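Local atomic coordinates of cellulase (Xanthomonas axonopodis pv. citri, PDB entry 4W7W), a protein that probably hydrolyses beta-1,4-linked glucan chains such as cellulose, as a glycoside hydrolase of family 5 with an (alpha/beta)8 barrel. Residues Y47-A52 and I66-L71; P77-P82 and S123-G128; K93-A98 and K145-G150; A223-D228 and E246-F251; G265-A270 and G281-M286. All coordinates share one frame; numbering follows the deposited sequence.

Interaction 1: residues Y47-A52 and I66-L71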
# COMPACT_ATOMS: atom_id res chain seq x y z
N TYR A 47 -16.23 0.29 10.66
CA TYR A 47 -15.34 0.74 9.61
C TYR A 47 -16.12 1.70 8.74
O TYR A 47 -17.35 1.79 8.82
CB TYR A 47 -14.84 -0.45 8.79
CG TYR A 47 -15.89 -1.15 7.96
CD1 TYR A 47 -16.65 -2.19 8.49
CD2 TYR A 47 -16.11 -0.80 6.64
CE1 TYR A 47 -17.59 -2.86 7.74
CE2 TYR A 47 -17.06 -1.47 5.88
CZ TYR A 47 -17.80 -2.48 6.42
OH TYR A 47 -18.71 -3.12 5.63
N THR A 48 -15.39 2.44 7.91
CA THR A 48 -16.00 3.38 7.00
C THR A 48 -15.19 3.45 5.73
O THR A 48 -14.00 3.19 5.75
CB THR A 48 -16.10 4.77 7.64
OG1 THR A 48 -16.88 5.62 6.80
CG2 THR A 48 -14.72 5.40 7.86
N TYR A 49 -15.85 3.80 4.64
CA TYR A 49 -15.19 4.18 3.41
C TYR A 49 -14.99 5.69 3.41
O TYR A 49 -15.61 6.41 4.20
CB TYR A 49 -15.95 3.65 2.18
CG TYR A 49 -15.56 2.23 1.86
CD1 TYR A 49 -15.94 1.18 2.67
CD2 TYR A 49 -14.76 1.94 0.77
CE1 TYR A 49 -15.51 -0.11 2.43
CE2 TYR A 49 -14.32 0.65 0.52
CZ TYR A 49 -14.71 -0.37 1.34
OH TYR A 49 -14.25 -1.65 1.06
N PRO A 50 -14.12 6.20 2.53
CA PRO A 50 -13.84 7.63 2.58
C PRO A 50 -15.00 8.46 2.08
O PRO A 50 -15.86 7.98 1.34
CB PRO A 50 -12.63 7.79 1.63
CG PRO A 50 -12.09 6.39 1.40
CD PRO A 50 -13.29 5.49 1.54
N ALA A 51 -15.04 9.71 2.50
CA ALA A 51 -16.00 10.65 1.96
C ALA A 51 -15.51 11.07 0.58
O ALA A 51 -14.30 11.17 0.35
CB ALA A 51 -16.10 11.88 2.85
N ALA A 52 -16.43 11.41 -0.31
CA ALA A 52 -16.03 11.91 -1.62
C ALA A 52 -15.16 13.16 -1.48
O ALA A 52 -14.23 13.36 -2.27
CB ALA A 52 -17.25 12.23 -2.46
N ILE A 66 -4.67 7.53 -4.60
CA ILE A 66 -5.23 7.15 -3.31
C ILE A 66 -5.01 5.66 -3.10
O ILE A 66 -5.39 4.85 -3.97
CB ILE A 66 -6.73 7.46 -3.27
CG1 ILE A 66 -7.00 8.96 -3.41
CG2 ILE A 66 -7.36 6.88 -2.00
CD1 ILE A 66 -6.42 9.84 -2.33
N ARG A 67 -4.39 5.30 -1.99
CA ARG A 67 -4.33 3.90 -1.57
C ARG A 67 -5.50 3.65 -0.62
O ARG A 67 -5.70 4.42 0.33
CB ARG A 67 -2.97 3.57 -0.93
CG ARG A 67 -2.82 2.11 -0.52
CD ARG A 67 -1.37 1.80 -0.24
NE ARG A 67 -1.07 0.42 0.15
CZ ARG A 67 -0.87 -0.00 1.39
NH1 ARG A 67 -1.09 0.76 2.45
NH2 ARG A 67 -0.42 -1.23 1.58
N LEU A 68 -6.28 2.62 -0.92
CA LEU A 68 -7.51 2.31 -0.22
C LEU A 68 -7.42 0.95 0.45
O LEU A 68 -7.67 -0.09 -0.17
CB LEU A 68 -8.68 2.32 -1.20
CG LEU A 68 -10.05 2.12 -0.57
CD1 LEU A 68 -10.47 3.36 0.21
CD2 LEU A 68 -11.09 1.77 -1.63
N PRO A 69 -7.05 0.94 1.74
CA PRO A 69 -7.10 -0.31 2.50
C PRO A 69 -8.53 -0.84 2.62
O PRO A 69 -9.46 -0.07 2.87
CB PRO A 69 -6.61 0.12 3.89
CG PRO A 69 -5.75 1.32 3.63
CD PRO A 69 -6.45 2.04 2.52
N PHE A 70 -8.68 -2.15 2.48
CA PHE A 70 -9.93 -2.82 2.82
C PHE A 70 -9.59 -4.25 3.19
O PHE A 70 -8.46 -4.72 2.97
CB PHE A 70 -10.96 -2.76 1.69
CG PHE A 70 -10.50 -3.44 0.44
CD1 PHE A 70 -9.77 -2.73 -0.47
CD2 PHE A 70 -10.76 -4.77 0.20
CE1 PHE A 70 -9.31 -3.30 -1.63
CE2 PHE A 70 -10.28 -5.38 -0.95
CZ PHE A 70 -9.57 -4.64 -1.87
N LEU A 71 -10.53 -4.93 3.83
CA LEU A 71 -10.26 -6.29 4.33
C LEU A 71 -10.72 -7.39 3.41
O LEU A 71 -11.86 -7.39 2.90
CB LEU A 71 -10.92 -6.54 5.67
CG LEU A 71 -10.50 -5.61 6.80
CD1 LEU A 71 -11.12 -6.09 8.09
CD2 LEU A 71 -8.98 -5.54 6.92
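Leu-68 projects from strand 65-70 into the loop 47-52 and divides its two methyl groups between neighbouring residues there. Its CG stands anti to the backbone N (chi1 -176°), an extension that brings CD1 to the ring of Pro-50, with Leu-68 CD1 3.6 Å from Pro-50 CG. The other branch serves Tyr-49: Leu-68 CD2 lies 4.0 Å from Tyr-49 CE2, the leucine standing across the tyrosine. The strand is the second of the eight parallel strands of the (beta/alpha)8 barrel, and the loop leads from the first strand, 24-29, to helix 52-60. Here a connection, together with helix 85-100, covers the outer side of a barrel strand, and Ser-94 of that helix touches both Tyr-49 and Pro-50. Two residues after Leu-68, Phe-70 presents its CB to the tyrosine hydroxyl, with Phe-70 CB 3.5 Å from Tyr-49 OH. The CG of Phe-70 sits between the backbone N and the carbonyl carbon (chi1 62°), which swings the ring off toward Leu-107 and Leu-109 of strand 104-109. The hydroxyl of Tyr-49 meets the phenylalanine by van der Waals contact alone, while a hydrogen bond with Gln-87 satisfies it.

Interaction 2: residues P77-P82 and S123-G128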
# COMPACT_ATOMS: atom_id res chain seq x y z
N PRO A 77 -16.32 -13.03 2.09
CA PRO A 77 -16.58 -13.58 3.42
C PRO A 77 -16.36 -15.08 3.58
O PRO A 77 -16.33 -15.57 4.71
CB PRO A 77 -18.05 -13.22 3.69
CG PRO A 77 -18.42 -12.20 2.70
CD PRO A 77 -17.49 -12.31 1.54
N GLU A 78 -16.18 -15.80 2.48
CA GLU A 78 -15.76 -17.20 2.52
C GLU A 78 -14.64 -17.39 1.53
O GLU A 78 -14.73 -16.91 0.40
CB GLU A 78 -16.92 -18.11 2.15
CG GLU A 78 -18.03 -18.12 3.16
CD GLU A 78 -17.66 -18.83 4.46
OE1 GLU A 78 -16.68 -19.61 4.47
OE2 GLU A 78 -18.34 -18.60 5.48
N LEU A 79 -13.58 -18.06 1.96
CA LEU A 79 -12.48 -18.33 1.05
C LEU A 79 -12.99 -19.06 -0.18
O LEU A 79 -13.85 -19.94 -0.10
CB LEU A 79 -11.40 -19.17 1.72
CG LEU A 79 -10.59 -18.47 2.80
CD1 LEU A 79 -9.62 -19.46 3.42
CD2 LEU A 79 -9.85 -17.26 2.24
N ASN A 80 -12.46 -18.65 -1.33
CA ASN A 80 -12.83 -19.20 -2.62
C ASN A 80 -14.27 -18.93 -3.04
O ASN A 80 -14.71 -19.45 -4.06
CB ASN A 80 -12.49 -20.70 -2.70
CG ASN A 80 -11.02 -20.95 -2.48
OD1 ASN A 80 -10.62 -21.72 -1.61
ND2 ASN A 80 -10.20 -20.29 -3.26
N GLY A 81 -14.97 -18.07 -2.30
CA GLY A 81 -16.37 -17.81 -2.56
C GLY A 81 -16.62 -16.49 -3.26
O GLY A 81 -15.71 -15.73 -3.55
N PRO A 82 -17.90 -16.19 -3.51
CA PRO A 82 -18.24 -14.97 -4.21
C PRO A 82 -17.86 -13.72 -3.44
O PRO A 82 -17.80 -13.72 -2.21
CB PRO A 82 -19.77 -15.05 -4.36
CG PRO A 82 -20.20 -15.99 -3.29
CD PRO A 82 -19.09 -16.99 -3.16
N SER A 123 -2.78 -24.92 6.27
CA SER A 123 -3.90 -25.67 5.72
C SER A 123 -5.16 -24.82 5.66
O SER A 123 -5.94 -24.96 4.73
CB SER A 123 -4.17 -26.94 6.53
OG SER A 123 -4.28 -26.66 7.92
N ASP A 124 -5.32 -23.91 6.63
CA ASP A 124 -6.50 -23.05 6.74
C ASP A 124 -6.62 -22.07 5.57
O ASP A 124 -7.72 -21.78 5.10
CB ASP A 124 -6.44 -22.23 8.04
CG ASP A 124 -6.47 -23.09 9.27
OD1 ASP A 124 -7.58 -23.45 9.70
OD2 ASP A 124 -5.38 -23.39 9.82
N VAL A 125 -5.47 -21.57 5.10
CA VAL A 125 -5.44 -20.53 4.07
C VAL A 125 -4.36 -20.86 3.03
O VAL A 125 -3.25 -20.33 3.08
CB VAL A 125 -5.19 -19.13 4.67
CG1 VAL A 125 -5.42 -18.05 3.62
CG2 VAL A 125 -6.08 -18.88 5.88
N PRO A 126 -4.68 -21.74 2.08
CA PRO A 126 -3.71 -22.04 1.01
C PRO A 126 -3.43 -20.82 0.14
O PRO A 126 -4.30 -19.95 -0.02
CB PRO A 126 -4.41 -23.14 0.21
CG PRO A 126 -5.44 -23.70 1.14
CD PRO A 126 -5.91 -22.53 1.94
N ALA A 127 -2.22 -20.76 -0.44
CA ALA A 127 -1.86 -19.66 -1.34
C ALA A 127 -2.87 -19.49 -2.47
O ALA A 127 -3.12 -18.35 -2.92
CB ALA A 127 -0.44 -19.83 -1.88
N GLY A 128 -3.47 -20.59 -2.92
CA GLY A 128 -4.44 -20.49 -3.98
C GLY A 128 -5.64 -19.64 -3.61
O GLY A 128 -6.28 -19.08 -4.50
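Leu-79 reaches across from the loop 77-82 and sets one methyl group against the backbone just ahead of helix 127-141, with Leu-79 CD1 3.4 Å from Asp-124 O. The CG of this leucine lies anti to its carbonyl carbon (chi1 -71°), and the extended chain beyond it delivers CD1 to the far segment. The same methyl group also approaches Val-125, though less closely, Leu-79 CD1 being 4.3 Å from Val-125 CG2. Trp-72 and Tyr-115 touch both of these aliphatic side chains and so complete a small apolar cluster around them. Leu-79 and Asn-80 occupy the corner of a type II turn from Glu-78 to Gly-81, closed by Gly-81 N bonding to Glu-78 O at 2.9 Å. Asn-80, with the positive phi (66°) expected of the third residue of such a turn, directs its amide at the first turn of the helix. Its ND2 stays 4.3 Å from Gly-128 O, too far for a hydrogen bond; a polar tie to the same helix runs instead from the backbone, between Asn-80 O and Arg-136. The direct contact is therefore one of van der Waals packing: no hydrogen bond joins the two segments, and the Arg-136 bond is the directional link to the helix.

Interaction 3: residues K93-A98 and K145-G150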
# COMPACT_ATOMS: atom_id res chain seq x y z
N LYS A 93 -17.79 2.75 -5.48
CA LYS A 93 -18.15 4.13 -5.19
C LYS A 93 -16.90 4.99 -4.94
O LYS A 93 -16.80 6.12 -5.44
CB LYS A 93 -19.11 4.15 -3.98
CG LYS A 93 -19.56 5.51 -3.53
CD LYS A 93 -20.62 5.39 -2.44
CE LYS A 93 -20.97 6.73 -1.82
NZ LYS A 93 -21.71 6.53 -0.55
N SER A 94 -15.93 4.45 -4.21
CA SER A 94 -14.65 5.14 -4.07
C SER A 94 -13.96 5.34 -5.42
O SER A 94 -13.36 6.38 -5.67
CB SER A 94 -13.72 4.40 -3.11
OG SER A 94 -14.22 4.41 -1.78
N LEU A 95 -14.03 4.32 -6.28
CA LEU A 95 -13.43 4.44 -7.60
C LEU A 95 -14.09 5.56 -8.41
O LEU A 95 -13.39 6.28 -9.11
CB LEU A 95 -13.53 3.12 -8.32
CG LEU A 95 -12.99 3.10 -9.75
CD1 LEU A 95 -11.54 3.55 -9.84
CD2 LEU A 95 -13.17 1.71 -10.31
N GLU A 96 -15.41 5.71 -8.33
CA GLU A 96 -16.05 6.82 -9.02
C GLU A 96 -15.48 8.15 -8.56
O GLU A 96 -15.24 9.04 -9.38
CB GLU A 96 -17.58 6.81 -8.81
CG GLU A 96 -18.32 5.70 -9.53
CD GLU A 96 -19.83 5.89 -9.59
OE1 GLU A 96 -20.34 7.04 -9.46
OE2 GLU A 96 -20.49 4.85 -9.82
N ALA A 97 -15.27 8.29 -7.25
CA ALA A 97 -14.74 9.54 -6.73
C ALA A 97 -13.31 9.77 -7.20
O ALA A 97 -12.94 10.89 -7.59
CB ALA A 97 -14.79 9.54 -5.22
N ALA A 98 -12.49 8.72 -7.15
CA ALA A 98 -11.11 8.84 -7.65
C ALA A 98 -11.10 9.26 -9.11
O ALA A 98 -10.42 10.20 -9.49
CB ALA A 98 -10.36 7.53 -7.45
N LYS A 145 -8.68 1.63 -16.02
CA LYS A 145 -7.28 2.10 -16.08
C LYS A 145 -6.81 2.84 -14.81
O LYS A 145 -5.61 2.97 -14.53
CB LYS A 145 -7.06 2.99 -17.32
CG LYS A 145 -6.91 2.21 -18.61
CD LYS A 145 -6.55 3.10 -19.78
CE LYS A 145 -5.64 2.38 -20.77
NZ LYS A 145 -4.23 2.34 -20.29
N ALA A 146 -7.75 3.35 -14.06
CA ALA A 146 -7.44 4.01 -12.82
C ALA A 146 -7.07 3.05 -11.69
O ALA A 146 -6.54 3.50 -10.67
CB ALA A 146 -8.61 4.88 -12.37
N VAL A 147 -7.37 1.76 -11.84
CA VAL A 147 -7.23 0.83 -10.73
C VAL A 147 -5.87 0.14 -10.74
O VAL A 147 -5.44 -0.37 -11.79
CB VAL A 147 -8.37 -0.20 -10.74
CG1 VAL A 147 -8.18 -1.20 -9.61
CG2 VAL A 147 -9.71 0.49 -10.61
N ILE A 148 -5.23 0.13 -9.57
CA ILE A 148 -3.96 -0.53 -9.33
C ILE A 148 -4.21 -1.62 -8.29
O ILE A 148 -4.96 -1.40 -7.33
CB ILE A 148 -2.92 0.51 -8.83
CG1 ILE A 148 -2.65 1.56 -9.91
CG2 ILE A 148 -1.65 -0.17 -8.39
CD1 ILE A 148 -1.92 2.78 -9.40
N PHE A 149 -3.60 -2.80 -8.49
CA PHE A 149 -3.86 -3.94 -7.61
C PHE A 149 -2.74 -4.06 -6.56
O PHE A 149 -1.62 -4.46 -6.89
CB PHE A 149 -3.97 -5.23 -8.41
CG PHE A 149 -5.06 -5.22 -9.46
CD1 PHE A 149 -6.26 -4.55 -9.29
CD2 PHE A 149 -4.89 -5.96 -10.60
CE1 PHE A 149 -7.24 -4.61 -10.27
CE2 PHE A 149 -5.88 -6.02 -11.58
CZ PHE A 149 -7.07 -5.36 -11.40
N GLY A 150 -3.05 -3.72 -5.32
CA GLY A 150 -2.10 -3.86 -4.20
C GLY A 150 -2.28 -5.22 -3.54
O GLY A 150 -3.10 -5.39 -2.64
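Leu-95 lays both of its methyl groups over one branch of Val-147, with Leu-95 CD1 3.6 Å and Leu-95 CD2 3.7 Å from Val-147 CG2. The forked end of the leucine thus straddles a single methyl, and the two side chains cross at about a right angle. An extended first torsion, with CG opposite the backbone N (chi1 178°), pushes the fork of Leu-95 out from helix 85-100. The branch of Val-147 that is touched, CG2, lies beside its own backbone N, anti to the carbonyl carbon. In the (beta/alpha)8 barrel this helix follows strand 65-70 and precedes strand 104-109, whereas Val-147 opens strand 147-150, the next strand round the sheet. The leucine consequently reaches past its adjoining strand, where it touches Leu-105, to the one beyond. Phe-141 of helix 127-141 packs on Leu-95 and on Val-147 alike, so two helices and two strands share this buried patch between the barrel wall and its outer layer. Ahead of the strand, Ala-146 adds a lighter touch, its CB lying 4.1 Å from Leu-95 CD1. The backbone of Ala-146 is hydrogen-bonded to Leu-105 of strand 104-109, the same residue that Leu-95 touches.

Interaction 4: residues A223-D228 and E246-F251. With BGC (beta-D-glucopyranose), chain C.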
# COMPACT_ATOMS: atom_id res chain seq x y z
N ALA A 223 7.30 -1.35 -1.23
CA ALA A 223 8.02 -1.35 0.03
C ALA A 223 7.37 -0.32 0.95
O ALA A 223 6.71 0.61 0.48
CB ALA A 223 9.49 -1.04 -0.16
N HIS A 224 7.54 -0.51 2.25
CA HIS A 224 7.10 0.44 3.27
C HIS A 224 8.31 0.89 4.04
O HIS A 224 9.27 0.13 4.19
CB HIS A 224 6.10 -0.18 4.24
CG HIS A 224 4.81 -0.57 3.59
ND1 HIS A 224 3.75 -1.08 4.30
CD2 HIS A 224 4.42 -0.51 2.30
CE1 HIS A 224 2.76 -1.34 3.46
NE2 HIS A 224 3.14 -0.99 2.24
N GLN A 225 8.30 2.12 4.55
CA GLN A 225 9.43 2.58 5.35
C GLN A 225 9.00 3.60 6.38
O GLN A 225 8.53 4.69 6.07
CB GLN A 225 10.54 3.18 4.48
CG GLN A 225 11.83 3.45 5.25
CD GLN A 225 12.41 2.17 5.80
OE1 GLN A 225 12.66 1.23 5.06
NE2 GLN A 225 12.65 2.13 7.10
N TYR A 226 9.22 3.22 7.64
CA TYR A 226 9.04 4.11 8.79
C TYR A 226 10.40 4.37 9.43
O TYR A 226 11.37 3.65 9.17
CB TYR A 226 8.05 3.47 9.76
CG TYR A 226 6.64 3.41 9.21
CD1 TYR A 226 5.78 4.49 9.30
CD2 TYR A 226 6.16 2.26 8.57
CE1 TYR A 226 4.49 4.44 8.79
CE2 TYR A 226 4.86 2.21 8.06
CZ TYR A 226 4.03 3.31 8.17
OH TYR A 226 2.75 3.32 7.69
N LEU A 227 10.48 5.43 10.22
CA LEU A 227 11.78 5.98 10.61
C LEU A 227 12.08 5.93 12.10
O LEU A 227 13.08 6.48 12.54
CB LEU A 227 11.90 7.43 10.12
CG LEU A 227 11.81 7.71 8.62
CD1 LEU A 227 12.27 9.11 8.28
CD2 LEU A 227 12.49 6.66 7.77
N ASP A 228 11.22 5.28 12.87
CA ASP A 228 11.52 5.00 14.27
C ASP A 228 12.49 3.81 14.41
O ASP A 228 12.90 3.23 13.41
CB ASP A 228 10.23 4.89 15.12
CG ASP A 228 9.28 3.80 14.66
OD1 ASP A 228 9.39 3.31 13.51
OD2 ASP A 228 8.38 3.47 15.47
N GLU A 246 18.46 7.03 3.67
CA GLU A 246 19.42 5.96 3.91
C GLU A 246 18.81 4.57 3.76
O GLU A 246 19.38 3.70 3.12
CB GLU A 246 20.06 6.11 5.29
CG GLU A 246 21.02 7.29 5.33
CD GLU A 246 21.39 7.74 6.73
OE1 GLU A 246 21.02 7.04 7.70
OE2 GLU A 246 22.08 8.79 6.84
N LYS A 247 17.63 4.38 4.35
CA LYS A 247 16.98 3.09 4.36
C LYS A 247 16.36 2.72 3.02
O LYS A 247 16.07 1.54 2.80
CB LYS A 247 15.95 3.03 5.48
CG LYS A 247 16.53 3.11 6.88
CD LYS A 247 17.61 2.08 7.16
CE LYS A 247 18.26 2.29 8.50
NZ LYS A 247 19.31 1.27 8.78
N LEU A 248 16.18 3.69 2.13
CA LEU A 248 15.69 3.40 0.78
C LEU A 248 16.78 2.98 -0.20
O LEU A 248 16.47 2.45 -1.26
CB LEU A 248 14.97 4.62 0.20
CG LEU A 248 13.71 5.09 0.94
CD1 LEU A 248 13.08 6.23 0.17
CD2 LEU A 248 12.70 3.97 1.13
N GLN A 249 18.05 3.21 0.13
CA GLN A 249 19.12 3.05 -0.86
C GLN A 249 19.27 1.61 -1.36
O GLN A 249 19.44 1.40 -2.55
CB GLN A 249 20.47 3.54 -0.32
CG GLN A 249 20.53 5.04 -0.21
CD GLN A 249 21.93 5.54 0.02
OE1 GLN A 249 22.92 4.87 -0.32
NE2 GLN A 249 22.03 6.72 0.54
N GLY A 250 19.29 0.63 -0.46
CA GLY A 250 19.51 -0.75 -0.88
C GLY A 250 18.41 -1.29 -1.79
O GLY A 250 18.69 -1.94 -2.80
N PHE A 251 17.17 -0.97 -1.43
CA PHE A 251 16.01 -1.32 -2.23
C PHE A 251 16.06 -0.62 -3.58
O PHE A 251 15.81 -1.25 -4.61
CB PHE A 251 14.75 -0.98 -1.44
CG PHE A 251 13.47 -1.22 -2.19
CD1 PHE A 251 13.01 -2.51 -2.45
CD2 PHE A 251 12.70 -0.16 -2.63
CE1 PHE A 251 11.82 -2.71 -3.11
CE2 PHE A 251 11.51 -0.36 -3.31
CZ PHE A 251 11.07 -1.64 -3.53
C2 BGC C . 4.28 -3.61 12.93
C3 BGC C . 3.14 -3.36 11.95
C4 BGC C . 3.44 -2.18 11.04
C5 BGC C . 4.81 -2.36 10.39
C6 BGC C . 5.23 -1.13 9.62
C1 BGC C . 5.57 -3.75 12.15
O2 BGC C . 4.07 -4.80 13.68
O3 BGC C . 1.94 -3.10 12.69
O4 BGC C . 2.41 -2.02 10.06
O5 BGC C . 5.81 -2.56 11.39
O6 BGC C . 6.54 -1.29 9.08
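Gln-225 NE2 donates a 2.9 Å hydrogen bond to Tyr-226 O, with an N-H...O angle of 148°, while its OE1 is bonded by the backbone N of His-194. A bend at chi2 turns the amide so that NE2 reaches this carbonyl of the following residue. The two bonds hold the amide flat against the helix, and Lys-247 CB sits over its plane, 3.7 Å from Gln-225 CD. The lysine lends only the root of its chain, and its far end leads away. Nearer the backbone, Gln-225 CB lies 4.1 Å from the methyl Leu-248 CD2. Strand 219-226 and helix 243-258 are the first two members of a beta-alpha-beta unit of the barrel; the axes of 223-226 and 246-251 run nearly antiparallel (161°) and approach to 9.6 Å. Further back, Ala-223 CB sits over one face of the Phe-251 ring, nearer the CE2-CZ bond than the centre, a CH-pi contact at 3.9 Å from the ring centroid. The other side of the strand serves the sugar. Tyr-226 lies in the glycan pocket, its CD2 3.6 Å from O6 of a bound glucose unit that also hydrogen-bonds with Glu-154 and Tyr-231. The Tyr-226 hydroxyl is bonded in turn to Glu-266.

Interaction 5: residues G265-A270 and G281-M286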
# COMPACT_ATOMS: atom_id res chain seq x y z
N GLY A 265 4.51 2.23 -0.59
CA GLY A 265 3.07 2.14 -0.30
C GLY A 265 2.64 2.73 1.04
O GLY A 265 1.48 3.12 1.21
N GLU A 266 3.59 2.77 1.99
CA GLU A 266 3.39 3.47 3.24
C GLU A 266 4.71 4.05 3.69
O GLU A 266 5.76 3.41 3.58
CB GLU A 266 2.91 2.57 4.38
CG GLU A 266 1.56 1.93 4.16
CD GLU A 266 1.07 1.13 5.35
OE1 GLU A 266 1.63 1.27 6.48
OE2 GLU A 266 0.12 0.35 5.14
N PHE A 267 4.63 5.23 4.27
CA PHE A 267 5.72 5.89 4.98
C PHE A 267 5.05 7.01 5.75
O PHE A 267 3.95 7.44 5.41
CB PHE A 267 6.82 6.43 4.04
CG PHE A 267 6.39 7.61 3.16
CD1 PHE A 267 5.42 7.47 2.18
CD2 PHE A 267 6.98 8.85 3.32
CE1 PHE A 267 5.06 8.54 1.39
CE2 PHE A 267 6.63 9.91 2.52
CZ PHE A 267 5.67 9.77 1.55
N ALA A 268 5.72 7.49 6.79
CA ALA A 268 5.21 8.59 7.59
C ALA A 268 6.33 9.13 8.43
O ALA A 268 7.29 8.42 8.75
CB ALA A 268 4.09 8.14 8.51
N THR A 269 6.16 10.39 8.82
CA THR A 269 7.04 11.10 9.74
C THR A 269 6.16 11.96 10.63
O THR A 269 5.10 12.42 10.21
CB THR A 269 8.06 11.96 8.96
OG1 THR A 269 7.38 12.85 8.06
CG2 THR A 269 9.02 11.10 8.17
N ALA A 270 6.62 12.19 11.85
CA ALA A 270 5.87 13.00 12.80
C ALA A 270 6.20 14.47 12.65
O ALA A 270 7.13 14.86 11.93
CB ALA A 270 6.16 12.54 14.21
N GLY A 281 14.19 14.86 2.92
CA GLY A 281 15.28 14.08 2.35
C GLY A 281 14.81 12.86 1.60
O GLY A 281 15.33 12.52 0.53
N MET A 282 13.82 12.15 2.14
CA MET A 282 13.35 10.94 1.49
C MET A 282 12.51 11.26 0.25
O MET A 282 12.63 10.56 -0.76
CB MET A 282 12.71 10.00 2.50
CG MET A 282 11.33 10.32 2.97
SD MET A 282 10.92 9.23 4.37
CE MET A 282 11.01 7.61 3.64
N LEU A 283 11.73 12.34 0.29
CA LEU A 283 10.97 12.75 -0.89
C LEU A 283 11.90 13.22 -2.01
O LEU A 283 11.71 12.88 -3.18
CB LEU A 283 9.98 13.84 -0.51
CG LEU A 283 8.87 13.41 0.45
CD1 LEU A 283 8.08 14.62 0.90
CD2 LEU A 283 7.94 12.41 -0.18
N THR A 284 12.94 13.98 -1.64
CA THR A 284 13.95 14.41 -2.58
C THR A 284 14.69 13.20 -3.17
O THR A 284 14.94 13.14 -4.39
CB THR A 284 14.94 15.37 -1.89
OG1 THR A 284 14.24 16.55 -1.53
CG2 THR A 284 16.10 15.71 -2.81
N TYR A 285 15.00 12.23 -2.32
CA TYR A 285 15.70 11.03 -2.78
C TYR A 285 14.88 10.27 -3.82
O TYR A 285 15.40 9.85 -4.87
CB TYR A 285 16.05 10.12 -1.60
CG TYR A 285 16.78 8.88 -2.02
CD1 TYR A 285 18.16 8.87 -2.15
CD2 TYR A 285 16.11 7.71 -2.32
CE1 TYR A 285 18.85 7.75 -2.57
CE2 TYR A 285 16.79 6.58 -2.77
CZ TYR A 285 18.16 6.61 -2.88
OH TYR A 285 18.80 5.48 -3.31
N MET A 286 13.59 10.10 -3.57
CA MET A 286 12.76 9.38 -4.54
C MET A 286 12.68 10.14 -5.87
O MET A 286 12.74 9.53 -6.92
CB MET A 286 11.39 9.06 -3.96
CG MET A 286 11.46 7.94 -2.93
SD MET A 286 9.85 7.44 -2.28
CE MET A 286 9.52 8.80 -1.19
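Phe-267 and Leu-283 form the close part of this contact: the outer end of the ring meets one methyl, Leu-283 CD2 standing 3.9 Å from Phe-267 CZ and equally near Phe-267 CE2. Met-282 runs alongside the phenylalanine, pointing the other way, and its SD comes 4.1 Å from Phe-267 CD2. The methionine chain bends at chi3, and SD lies 5.3 Å from the ring centroid and well off the ring normal (68°), an oblique Met-aromatic contact. Trp-296 and Trp-298 of strand 293-301 also meet this ring. Borne by the seventh strand of the barrel, it is thereby enclosed by the tryptophans of the eighth and by helix 273-288. Packing slackens away from the phenylalanine. The side chains of Thr-269 and Met-286 stay farther from the opposing segment, and on the outer side of the helix Thr-284 is exposed and Tyr-285 partly so. No hydrogen bond joins strand to helix here. The beta-alpha-beta unit is held at this point by a buried aromatic ring, a thioether and an aliphatic methyl, whose packing on the ring is largely dispersive and depends on fit more than on the direction of any one bond.

Overall arrangement
From the N terminus, interaction 1 comes first and closes the short excursion through helix 52-60, laying a loop on the second barrel strand. Interactions 2 and 3 follow and cross, their segments alternating along the chain: 77-82 meets 123-128 at the surface, while 93-98 meets 145-150 nearer the barrel wall. Interactions 1 and 3 touch where Ser-94 lies against Tyr-49, Pro-50 and Leu-68. Interactions 4 and 5 then stand in series, each closing a strand-to-helix step in successive beta-alpha-beta units, their centres about 8 Å apart. The salt bridge between Arg-67 and Glu-266 ties interaction 1 to interaction 5 across the barrel interior.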